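Local atomic coordinates of putative aldo/keto reductase (Salmonella enterica subsp. enterica serovar Typhimurium, PDB entry 4R9O), a protein that probably acts as an NADP-dependent oxidoreductase of the aldo/keto reductase family, built on a TIM barrel, although its natural substrate is not established. Residues 127-132 against 181-186; 159-164 against 210-215; 252-255 against 261-264. All blocks are in the same frame, centred on the assembly; numbering follows the deposited sequence.

Interaction 1. Residues 127-132 against 181-186; sequences MLLIHR and TNQVEI
Leu129 and Thr181 make the nearest backbone approach between these segments, their CA atoms 8.4 Å apart, a spacing too wide for direct strand pairing because strand 155-161 runs between strands 125-130 and 182-185. What joins them is side chains that enter the interior of the barrel from both strands. Leu129 shares its two methyls between two partners. CD2 lies 3.8 Å from Thr181 CG2, while CD1 reaches the amide of Gln183, 3.4 Å from NE2. Its chi1 of -50° places CG beside the backbone N and anti to the carbonyl carbon, from where the fork spans the gap. Met127 comes in from the next inward-facing position: its chain is extended at first and then bends at chi3 (68°), bringing CE within 3.7 Å of Thr181 CG2. The methyl of Thr181 thus lies against both residues, with the Met127 chain crossing the threonine at about a right angle. The hydroxyl of Thr181 takes no part in this apolar patch; OG1 is hydrogen-bonded to Arg208 O and receives a weak bond from Met210 N. Gln183 reaches inward with an extended chain, and its NE2 is hydrogen-bonded to Asp53 OD1 across the barrel. Met210 packs on Met127 and Gln183, adding a further strand to the same layer, while Leu128 and Ile130 on the other side of their strand meet helix 139-151. The contact therefore illustrates how a barrel core can divide its chemistry: methyl groups fill the interior between second-neighbour strands, and the buried Thr181 OG1 and Gln183 NE2 find partners on other parts of the chain.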
ATOM      1  N   MET C 127       4.955  37.431   8.393  1.00 24.98           N
ATOM      2  CA  MET C 127       4.024  36.324   8.256  1.00 24.24           C
ATOM      3  C   MET C 127       4.165  35.284   9.371  1.00 29.28           C
ATOM      4  O   MET C 127       5.266  34.956   9.804  1.00 26.99           O
ATOM      5  CB  MET C 127       4.192  35.657   6.875  1.00 24.28           C
ATOM      6  CG  MET C 127       3.221  34.499   6.622  1.00 28.60           C
ATOM      7  SD  MET C 127       3.021  34.090   4.865  1.00 38.44           S
ATOM      8  CE  MET C 127       4.631  33.416   4.460  1.00 40.10           C
ATOM      9  N   LEU C 128       3.026  34.780   9.838  1.00 28.33           N
ATOM     10  CA  LEU C 128       2.999  33.702  10.820  1.00 27.78           C
ATOM     11  C   LEU C 128       2.297  32.481  10.224  1.00 28.29           C
ATOM     12  O   LEU C 128       1.216  32.603   9.637  1.00 25.81           O
ATOM     13  CB  LEU C 128       2.294  34.158  12.100  1.00 28.08           C
ATOM     14  CG  LEU C 128       2.170  33.133  13.236  1.00 31.44           C
ATOM     15  CD1 LEU C 128       3.529  32.786  13.861  1.00 31.16           C
ATOM     16  CD2 LEU C 128       1.213  33.625  14.297  1.00 30.19           C
ATOM     17  N   LEU C 129       2.919  31.313  10.371  1.00 25.05           N
ATOM     18  CA  LEU C 129       2.368  30.071   9.833  1.00 24.00           C
ATOM     19  C   LEU C 129       1.945  29.088  10.933  1.00 24.17           C
ATOM     20  O   LEU C 129       2.565  29.024  11.987  1.00 26.75           O
ATOM     21  CB  LEU C 129       3.391  29.381   8.926  1.00 24.74           C
ATOM     22  CG  LEU C 129       4.101  30.142   7.806  1.00 27.06           C
ATOM     23  CD1 LEU C 129       5.018  29.180   7.041  1.00 28.20           C
ATOM     24  CD2 LEU C 129       3.104  30.819   6.868  1.00 24.26           C
ATOM     25  N   ILE C 130       0.885  28.329  10.679  1.00 24.14           N
ATOM     26  CA  ILE C 130       0.641  27.093  11.412  1.00 23.67           C
ATOM     27  C   ILE C 130       1.592  26.040  10.841  1.00 23.73           C
ATOM     28  O   ILE C 130       1.551  25.718   9.642  1.00 22.74           O
ATOM     29  CB  ILE C 130      -0.830  26.602  11.292  1.00 27.61           C
ATOM     30  CG1 ILE C 130      -1.812  27.740  11.579  1.00 27.37           C
ATOM     31  CG2 ILE C 130      -1.081  25.416  12.236  1.00 28.09           C
ATOM     32  CD1 ILE C 130      -1.782  28.224  13.046  1.00 30.35           C
ATOM     33  N   HIS C 131       2.448  25.510  11.707  1.00 25.16           N
ATOM     34  CA  HIS C 131       3.587  24.698  11.288  1.00 26.91           C
ATOM     35  C   HIS C 131       3.164  23.363  10.682  1.00 27.94           C
ATOM     36  O   HIS C 131       3.746  22.886   9.696  1.00 26.50           O
ATOM     37  CB  HIS C 131       4.502  24.464  12.491  1.00 25.31           C
ATOM     38  CG  HIS C 131       5.933  24.181  12.135  1.00 24.77           C
ATOM     39  ND1 HIS C 131       6.966  24.376  13.021  1.00 24.44           N
ATOM     40  CD2 HIS C 131       6.492  23.710  10.992  1.00 24.67           C
ATOM     41  CE1 HIS C 131       8.109  24.044  12.441  1.00 26.52           C
ATOM     42  NE2 HIS C 131       7.849  23.635  11.213  1.00 27.17           N
ATOM     43  N   ARG C 132       2.131  22.772  11.268  1.00 27.49           N
ATOM     44  CA  ARG C 132       1.662  21.475  10.811  1.00 29.81           C
ATOM     45  C   ARG C 132       0.156  21.337  11.059  1.00 28.34           C
ATOM     46  O   ARG C 132      -0.379  21.950  11.989  1.00 26.89           O
ATOM     47  CB  ARG C 132       2.453  20.352  11.501  1.00 33.63           C
ATOM     48  CG  ARG C 132       3.038  19.358  10.477  1.00 46.92           C
ATOM     49  CD  ARG C 132       4.344  18.678  10.874  1.00 49.24           C
ATOM     50  NE  ARG C 132       5.425  19.046   9.956  1.00 53.02           N
ATOM     51  CZ  ARG C 132       6.685  19.296  10.318  1.00 59.42           C
ATOM     52  NH1 ARG C 132       7.056  19.174  11.585  1.00 62.31           N
ATOM     53  NH2 ARG C 132       7.587  19.638   9.408  1.00 61.24           N
ATOM     54  N   THR C 181       0.359  31.487   1.951  1.00 26.46           N
ATOM     55  CA  THR C 181       1.168  30.369   1.476  1.00 27.56           C
ATOM     56  C   THR C 181       0.810  29.061   2.170  1.00 29.03           C
ATOM     57  O   THR C 181       0.192  29.041   3.244  1.00 25.34           O
ATOM     58  CB  THR C 181       2.693  30.602   1.675  1.00 28.29           C
ATOM     59  OG1 THR C 181       3.426  29.741   0.794  1.00 27.90           O
ATOM     60  CG2 THR C 181       3.107  30.292   3.104  1.00 30.41           C
ATOM     61  N   ASN C 182       1.219  27.974   1.531  1.00 26.60           N
ATOM     62  CA  ASN C 182       1.224  26.655   2.140  1.00 26.17           C
ATOM     63  C   ASN C 182       2.621  26.135   1.886  1.00 27.26           C
ATOM     64  O   ASN C 182       2.967  25.779   0.762  1.00 28.26           O
ATOM     65  CB  ASN C 182       0.146  25.747   1.534  1.00 21.55           C
ATOM     66  CG  ASN C 182       0.020  24.389   2.243  1.00 23.76           C
ATOM     67  OD1 ASN C 182       0.646  24.137   3.282  1.00 22.48           O
ATOM     68  ND2 ASN C 182      -0.826  23.513   1.684  1.00 21.89           N
ATOM     69  N   GLN C 183       3.441  26.185   2.923  1.00 25.88           N
ATOM     70  CA  GLN C 183       4.831  25.792   2.842  1.00 28.83           C
ATOM     71  C   GLN C 183       4.923  24.270   2.802  1.00 32.73           C
ATOM     72  O   GLN C 183       4.491  23.591   3.739  1.00 33.95           O
ATOM     73  CB  GLN C 183       5.605  26.375   4.036  1.00 32.49           C
ATOM     74  CG  GLN C 183       7.100  26.277   3.902  1.00 35.71           C
ATOM     75  CD  GLN C 183       7.837  26.955   5.040  1.00 40.70           C
ATOM     76  OE1 GLN C 183       8.595  26.309   5.770  1.00 45.65           O
ATOM     77  NE2 GLN C 183       7.656  28.269   5.170  1.00 34.84           N
ATOM     78  N   VAL C 184       5.460  23.722   1.715  1.00 29.00           N
ATOM     79  CA  VAL C 184       5.423  22.272   1.539  1.00 31.44           C
ATOM     80  C   VAL C 184       6.713  21.679   0.995  1.00 30.32           C
ATOM     81  O   VAL C 184       7.562  22.404   0.467  1.00 28.64           O
ATOM     82  CB  VAL C 184       4.273  21.859   0.595  1.00 30.27           C
ATOM     83  CG1 VAL C 184       2.911  22.251   1.193  1.00 31.24           C
ATOM     84  CG2 VAL C 184       4.466  22.477  -0.769  1.00 28.10           C
ATOM     85  N   GLU C 185       6.842  20.357   1.114  1.00 26.83           N
ATOM     86  CA  GLU C 185       8.060  19.672   0.687  1.00 27.71           C
ATOM     87  C   GLU C 185       8.039  19.350  -0.803  1.00 27.75           C
ATOM     88  O   GLU C 185       7.116  18.686  -1.283  1.00 27.63           O
ATOM     89  CB  GLU C 185       8.279  18.381   1.485  1.00 30.16           C
ATOM     90  CG  GLU C 185       9.585  17.676   1.087  1.00 32.96           C
ATOM     91  CD  GLU C 185       9.900  16.463   1.946  1.00 37.40           C
ATOM     92  OE1 GLU C 185       9.082  16.140   2.838  1.00 37.62           O
ATOM     93  OE2 GLU C 185      10.958  15.830   1.717  1.00 36.22           O
ATOM     94  N   ILE C 186       9.058  19.822  -1.526  1.00 29.67           N
ATOM     95  CA  ILE C 186       9.168  19.596  -2.969  1.00 32.92           C
ATOM     96  C   ILE C 186      10.609  19.358  -3.403  1.00 33.91           C
ATOM     97  O   ILE C 186      11.476  20.197  -3.171  1.00 35.52           O
ATOM     98  CB  ILE C 186       8.644  20.790  -3.799  1.00 33.80           C
ATOM     99  CG1 ILE C 186       7.299  21.292  -3.276  1.00 35.68           C
ATOM    100  CG2 ILE C 186       8.571  20.404  -5.277  1.00 31.97           C
ATOM    101  CD1 ILE C 186       6.813  22.571  -3.924  1.00 36.27           C
TER

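Interaction 2. Residues 159-164 against 210-215; sequences GVSNFT and MAWSCL
Asn162 OD1 accepts a weak hydrogen bond from Trp212 NE1, 3.0 Å long but bent to 134° at the hydrogen. The geometry shows why it is bent: the oxygen sits at the edge of the indole, in its plane, and is also only 3.1 Å from Trp212 CZ2, displaced from the N-H direction towards that carbon. The amide stands almost upright against the indole, the two planes being 85° apart. Its other end is held as well, since ND2 is hydrogen-bonded to His131 O, and a bond to each arm, that to OD1 weak, should limit the rotation of the amide. Asn162 sits just beyond the end of strand 155-161, with a positive phi. Trp212 holds CG between the backbone N and the carbonyl carbon (chi1 59°), which turns the indole across strand 182-185 towards the end of strand 155-161. Ser161 OG approaches the ring obliquely at 4.2 Å from NE1 without bonding to it; its hydrogen-bond partner is Gln183 O, on the strand between these two. Glu185 packs on Trp212 from that same strand, and Glu224 of a second subunit also packs on the indole. Ser161, Asn162 and Trp212 to Leu215 are all probable NADP(+) contacts, judging from a close relative, and Trp212 lies about 7 Å, side chain to side chain, from Tyr58, the likely proton donor. Weak as the indole bond is, the amide has a second partner through ND2, consistent with a pocket in which polar groups help to orient one another.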
ATOM      1  N   GLY C 159      -0.301  32.210   7.019  1.00 25.47           N
ATOM      2  CA  GLY C 159      -0.274  31.073   6.124  1.00 26.46           C
ATOM      3  C   GLY C 159      -0.198  29.790   6.911  1.00 23.86           C
ATOM      4  O   GLY C 159      -0.335  29.792   8.132  1.00 25.46           O
ATOM      5  N   VAL C 160       0.025  28.693   6.201  1.00 25.33           N
ATOM      6  CA  VAL C 160       0.141  27.380   6.811  1.00 22.58           C
ATOM      7  C   VAL C 160       1.320  26.636   6.219  1.00 24.26           C
ATOM      8  O   VAL C 160       1.963  27.114   5.269  1.00 22.28           O
ATOM      9  CB  VAL C 160      -1.132  26.528   6.603  1.00 20.64           C
ATOM     10  CG1 VAL C 160      -2.334  27.202   7.239  1.00 22.27           C
ATOM     11  CG2 VAL C 160      -1.363  26.286   5.102  1.00 18.65           C
ATOM     12  N   SER C 161       1.589  25.460   6.780  1.00 22.06           N
ATOM     13  CA  SER C 161       2.668  24.603   6.323  1.00 22.53           C
ATOM     14  C   SER C 161       2.218  23.144   6.404  1.00 24.91           C
ATOM     15  O   SER C 161       1.647  22.723   7.416  1.00 24.05           O
ATOM     16  CB  SER C 161       3.934  24.837   7.154  1.00 29.77           C
ATOM     17  OG  SER C 161       4.991  23.985   6.743  1.00 34.60           O
ATOM     18  N   ASN C 162       2.429  22.412   5.306  1.00 24.97           N
ATOM     19  CA  ASN C 162       2.178  20.972   5.202  1.00 27.62           C
ATOM     20  C   ASN C 162       0.708  20.585   5.313  1.00 25.96           C
ATOM     21  O   ASN C 162       0.398  19.474   5.726  1.00 24.38           O
ATOM     22  CB  ASN C 162       2.982  20.217   6.255  1.00 29.00           C
ATOM     23  CG  ASN C 162       4.445  20.603   6.240  1.00 33.63           C
ATOM     24  OD1 ASN C 162       5.111  20.463   5.224  1.00 32.99           O
ATOM     25  ND2 ASN C 162       4.944  21.123   7.364  1.00 36.47           N
ATOM     26  N   PHE C 163      -0.175  21.502   4.928  1.00 22.68           N
ATOM     27  CA  PHE C 163      -1.622  21.261   4.915  1.00 23.43           C
ATOM     28  C   PHE C 163      -2.079  20.529   3.655  1.00 24.06           C
ATOM     29  O   PHE C 163      -1.559  20.762   2.556  1.00 26.40           O
ATOM     30  CB  PHE C 163      -2.392  22.594   5.036  1.00 24.55           C
ATOM     31  CG  PHE C 163      -2.593  23.071   6.462  1.00 23.74           C
ATOM     32  CD1 PHE C 163      -3.806  23.600   6.863  1.00 22.29           C
ATOM     33  CD2 PHE C 163      -1.565  23.003   7.390  1.00 24.85           C
ATOM     34  CE1 PHE C 163      -4.004  24.043   8.175  1.00 24.71           C
ATOM     35  CE2 PHE C 163      -1.758  23.440   8.699  1.00 26.93           C
ATOM     36  CZ  PHE C 163      -2.979  23.966   9.087  1.00 25.09           C
ATOM     37  N   THR C 164      -3.057  19.639   3.816  1.00 24.28           N
ATOM     38  CA  THR C 164      -3.780  19.075   2.687  1.00 30.28           C
ATOM     39  C   THR C 164      -4.677  20.179   2.142  1.00 32.57           C
ATOM     40  O   THR C 164      -4.927  21.158   2.847  1.00 32.81           O
ATOM     41  CB  THR C 164      -4.644  17.850   3.102  1.00 39.95           C
ATOM     42  OG1 THR C 164      -5.676  18.284   4.002  1.00 36.94           O
ATOM     43  CG2 THR C 164      -3.791  16.787   3.790  1.00 39.44           C
ATOM     44  N   MET C 210       6.087  28.199  -0.433  1.00 30.18           N
ATOM     45  CA  MET C 210       7.497  28.135  -0.051  1.00 31.45           C
ATOM     46  C   MET C 210       7.867  26.658   0.013  1.00 33.93           C
ATOM     47  O   MET C 210       7.130  25.852   0.587  1.00 33.84           O
ATOM     48  CB  MET C 210       7.756  28.815   1.297  1.00 31.26           C
ATOM     49  CG  MET C 210       7.284  30.265   1.372  1.00 33.03           C
ATOM     50  SD  MET C 210       7.251  30.890   3.063  1.00 42.35           S
ATOM     51  CE  MET C 210       9.005  30.905   3.452  1.00 36.22           C
ATOM     52  N   ALA C 211       8.996  26.294  -0.579  1.00 33.11           N
ATOM     53  CA  ALA C 211       9.350  24.887  -0.718  1.00 32.05           C
ATOM     54  C   ALA C 211      10.513  24.522   0.204  1.00 34.42           C
ATOM     55  O   ALA C 211      11.588  25.144   0.149  1.00 33.71           O
ATOM     56  CB  ALA C 211       9.688  24.568  -2.176  1.00 30.58           C
ATOM     57  N   TRP C 212      10.297  23.530   1.071  1.00 34.44           N
ATOM     58  CA  TRP C 212      11.384  23.079   1.932  1.00 36.43           C
ATOM     59  C   TRP C 212      11.863  21.675   1.535  1.00 34.60           C
ATOM     60  O   TRP C 212      11.206  20.966   0.749  1.00 34.11           O
ATOM     61  CB  TRP C 212      10.982  23.155   3.426  1.00 39.49           C
ATOM     62  CG  TRP C 212       9.787  22.364   3.863  1.00 39.21           C
ATOM     63  CD1 TRP C 212       8.477  22.754   3.813  1.00 38.73           C
ATOM     64  CD2 TRP C 212       9.792  21.062   4.468  1.00 42.19           C
ATOM     65  NE1 TRP C 212       7.666  21.768   4.335  1.00 37.70           N
ATOM     66  CE2 TRP C 212       8.449  20.719   4.742  1.00 38.88           C
ATOM     67  CE3 TRP C 212      10.799  20.148   4.802  1.00 46.51           C
ATOM     68  CZ2 TRP C 212       8.091  19.500   5.315  1.00 40.81           C
ATOM     69  CZ3 TRP C 212      10.438  18.939   5.381  1.00 47.04           C
ATOM     70  CH2 TRP C 212       9.096  18.629   5.630  1.00 42.69           C
ATOM     71  N   SER C 213      13.036  21.314   2.055  1.00 34.19           N
ATOM     72  CA  SER C 213      13.760  20.092   1.687  1.00 37.11           C
ATOM     73  C   SER C 213      14.008  19.968   0.184  1.00 37.48           C
ATOM     74  O   SER C 213      13.918  18.884  -0.397  1.00 34.36           O
ATOM     75  CB  SER C 213      13.023  18.861   2.208  1.00 40.67           C
ATOM     76  OG  SER C 213      13.457  18.570   3.523  1.00 45.32           O
ATOM     77  N   CYS C 214      14.380  21.089  -0.424  1.00 38.21           N
ATOM     78  CA  CYS C 214      14.584  21.166  -1.859  1.00 39.05           C
ATOM     79  C   CYS C 214      15.642  20.188  -2.367  1.00 40.63           C
ATOM     80  O   CYS C 214      15.565  19.722  -3.498  1.00 42.23           O
ATOM     81  CB  CYS C 214      14.956  22.599  -2.237  1.00 43.76           C
ATOM     82  SG  CYS C 214      13.626  23.800  -1.912  1.00 45.25           S
ATOM     83  N   LEU C 215      16.614  19.859  -1.521  1.00 39.54           N
ATOM     84  CA  LEU C 215      17.680  18.938  -1.896  1.00 36.75           C
ATOM     85  C   LEU C 215      17.513  17.562  -1.247  1.00 36.62           C
ATOM     86  O   LEU C 215      18.494  16.845  -1.020  1.00 36.76           O
ATOM     87  CB  LEU C 215      19.039  19.531  -1.526  1.00 37.93           C
ATOM     88  CG  LEU C 215      19.364  20.850  -2.240  1.00 38.14           C
ATOM     89  CD1 LEU C 215      20.724  21.386  -1.814  1.00 42.53           C
ATOM     90  CD2 LEU C 215      19.298  20.688  -3.752  1.00 38.03           C
TER

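Interaction 3. Residues 252-255 against 261-264; sequences WILR and LPII
Leu254 meets Pro262 with a single methyl, and the chemistry is purely apolar. CD2 approaches the far edge of the pyrrolidine ring, 3.7 Å from Pro262 CG and equally far from Pro262 CD, so that it bridges the bond between those two atoms instead of lying over a ring face. The CA-CB bond of Leu254 does not itself aim at the strand; the torsions do the reaching. Its chi1 of -68° sets CG anti to the carbonyl carbon, and from there the CD2 branch turns in towards the proline, the two side chains crossing at about a right angle. Ile253, one residue earlier on the helix, faces the strand more directly. With CG1 beside the backbone N (chi1 -70°), it is the CG2 branch that stands opposite that nitrogen and looks at the ring, though more loosely, at 4.3 Å from Pro262 CG. The longer CG1 arm stays extended and carries CD1 elsewhere, to Cys214, a probable NADP(+) contact. One branched residue thereby serves two neighbours. Lacking an N-H, Pro262 can bond to strand 16-23 only as an acceptor, through its carbonyl oxygen to Val21, while Phe20 packs beside its ring and Arg19 touches Leu254. Helix 245-254 leads through a short loop into strand 261-264, so the contact packs the last part of the helix against the strand that follows it in this alpha-beta barrel. With no polar partner between the segments, what meets here is shape alone: one compact ring on the outer side of the strand receives methyls from two successive helical residues.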
ATOM      1  N   TRP C 252      14.790  22.903 -11.407  1.00 29.22           N
ATOM      2  CA  TRP C 252      13.747  21.896 -11.568  1.00 28.07           C
ATOM      3  C   TRP C 252      12.494  22.251 -10.768  1.00 28.71           C
ATOM      4  O   TRP C 252      11.364  22.080 -11.238  1.00 25.87           O
ATOM      5  CB  TRP C 252      14.286  20.530 -11.132  1.00 27.05           C
ATOM      6  CG  TRP C 252      13.365  19.365 -11.365  1.00 27.00           C
ATOM      7  CD1 TRP C 252      13.332  18.558 -12.465  1.00 27.79           C
ATOM      8  CD2 TRP C 252      12.363  18.862 -10.468  1.00 26.22           C
ATOM      9  NE1 TRP C 252      12.363  17.595 -12.319  1.00 26.31           N
ATOM     10  CE2 TRP C 252      11.752  17.758 -11.100  1.00 25.48           C
ATOM     11  CE3 TRP C 252      11.906  19.253  -9.201  1.00 27.84           C
ATOM     12  CZ2 TRP C 252      10.723  17.027 -10.506  1.00 26.41           C
ATOM     13  CZ3 TRP C 252      10.876  18.523  -8.606  1.00 30.13           C
ATOM     14  CH2 TRP C 252      10.295  17.426  -9.264  1.00 27.67           C
ATOM     15  N   ILE C 253      12.716  22.726  -9.544  1.00 27.97           N
ATOM     16  CA  ILE C 253      11.647  23.158  -8.651  1.00 26.99           C
ATOM     17  C   ILE C 253      10.977  24.441  -9.156  1.00 26.37           C
ATOM     18  O   ILE C 253       9.748  24.557  -9.165  1.00 24.16           O
ATOM     19  CB  ILE C 253      12.200  23.389  -7.226  1.00 29.32           C
ATOM     20  CG1 ILE C 253      12.571  22.054  -6.576  1.00 31.64           C
ATOM     21  CG2 ILE C 253      11.206  24.155  -6.362  1.00 27.99           C
ATOM     22  CD1 ILE C 253      13.259  22.212  -5.234  1.00 37.32           C
ATOM     23  N   LEU C 254      11.794  25.403  -9.579  1.00 25.96           N
ATOM     24  CA  LEU C 254      11.289  26.668 -10.110  1.00 25.95           C
ATOM     25  C   LEU C 254      10.410  26.486 -11.347  1.00 28.26           C
ATOM     26  O   LEU C 254       9.560  27.326 -11.637  1.00 30.01           O
ATOM     27  CB  LEU C 254      12.448  27.604 -10.477  1.00 25.70           C
ATOM     28  CG  LEU C 254      13.315  28.191  -9.361  1.00 29.44           C
ATOM     29  CD1 LEU C 254      14.374  29.099  -9.978  1.00 32.76           C
ATOM     30  CD2 LEU C 254      12.468  28.954  -8.351  1.00 26.34           C
ATOM     31  N   ARG C 255      10.650  25.405 -12.085  1.00 26.37           N
ATOM     32  CA  ARG C 255       9.935  25.130 -13.334  1.00 27.50           C
ATOM     33  C   ARG C 255       8.460  24.780 -13.082  1.00 26.46           C
ATOM     34  O   ARG C 255       7.624  24.904 -13.977  1.00 27.73           O
ATOM     35  CB  ARG C 255      10.642  23.998 -14.097  1.00 28.69           C
ATOM     36  CG  ARG C 255      10.028  23.617 -15.452  1.00 29.30           C
ATOM     37  CD  ARG C 255       9.937  24.813 -16.383  1.00 31.36           C
ATOM     38  NE  ARG C 255       9.280  24.480 -17.650  1.00 33.70           N
ATOM     39  CZ  ARG C 255       7.960  24.451 -17.820  1.00 33.87           C
ATOM     40  NH1 ARG C 255       7.452  24.156 -19.011  1.00 35.51           N
ATOM     41  NH2 ARG C 255       7.144  24.718 -16.800  1.00 27.58           N
ATOM     42  N   LEU C 261       8.755  29.157  -4.094  1.00 28.09           N
ATOM     43  CA  LEU C 261       9.881  29.911  -3.552  1.00 30.56           C
ATOM     44  C   LEU C 261      10.759  28.947  -2.757  1.00 30.42           C
ATOM     45  O   LEU C 261      10.380  28.531  -1.654  1.00 28.59           O
ATOM     46  CB  LEU C 261       9.403  31.049  -2.642  1.00 26.61           C
ATOM     47  CG  LEU C 261       8.641  32.241  -3.243  1.00 30.41           C
ATOM     48  CD1 LEU C 261       7.261  31.862  -3.793  1.00 29.91           C
ATOM     49  CD2 LEU C 261       8.515  33.331  -2.201  1.00 28.66           C
ATOM     50  N   PRO C 262      11.922  28.574  -3.314  1.00 29.32           N
ATOM     51  CA  PRO C 262      12.805  27.614  -2.631  1.00 27.91           C
ATOM     52  C   PRO C 262      13.439  28.187  -1.370  1.00 29.07           C
ATOM     53  O   PRO C 262      13.943  29.314  -1.385  1.00 31.35           O
ATOM     54  CB  PRO C 262      13.878  27.300  -3.683  1.00 28.09           C
ATOM     55  CG  PRO C 262      13.255  27.692  -5.008  1.00 27.01           C
ATOM     56  CD  PRO C 262      12.384  28.879  -4.682  1.00 28.51           C
ATOM     57  N   ILE C 263      13.401  27.415  -0.284  1.00 28.47           N
ATOM     58  CA  ILE C 263      14.078  27.785   0.956  1.00 31.68           C
ATOM     59  C   ILE C 263      15.468  27.189   0.970  1.00 33.25           C
ATOM     60  O   ILE C 263      15.622  25.969   0.867  1.00 35.32           O
ATOM     61  CB  ILE C 263      13.314  27.298   2.206  1.00 30.61           C
ATOM     62  CG1 ILE C 263      11.893  27.870   2.217  1.00 31.82           C
ATOM     63  CG2 ILE C 263      14.090  27.645   3.485  1.00 30.41           C
ATOM     64  CD1 ILE C 263      10.968  27.188   3.221  1.00 33.49           C
ATOM     65  N   ILE C 264      16.473  28.053   1.067  1.00 32.88           N
ATOM     66  CA  ILE C 264      17.862  27.633   1.136  1.00 35.19           C
ATOM     67  C   ILE C 264      18.241  27.517   2.605  1.00 35.86           C
ATOM     68  O   ILE C 264      17.912  28.400   3.395  1.00 36.72           O
ATOM     69  CB  ILE C 264      18.805  28.642   0.443  1.00 38.27           C
ATOM     70  CG1 ILE C 264      18.213  29.132  -0.879  1.00 39.72           C
ATOM     71  CG2 ILE C 264      20.204  28.052   0.260  1.00 40.99           C
ATOM     72  CD1 ILE C 264      18.935  30.353  -1.427  1.00 41.87           C
TER

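How the interactions relate
All three contacts belong to the wall of one barrel, where parallel strands 125-130, 155-161, 182-185, 210-212 and 261-264 follow each other in chain order. Interactions 1 and 2 interlock along the sequence, each joining strands two places apart, with one strand between them, and their centres lie 5 Å from each other. They meet in the backbone bonding of 182-185 with 155-161, probably including Gln183 O with Asn162 N at 2.8 Å. Interaction 3 comes later in the chain, about 11 Å from interaction 2 and 15 Å from interaction 1, centre to centre, and joins strand 261-264 to its outer helix. Together they link interior packing, the probable cofactor-binding rim and the helical shell.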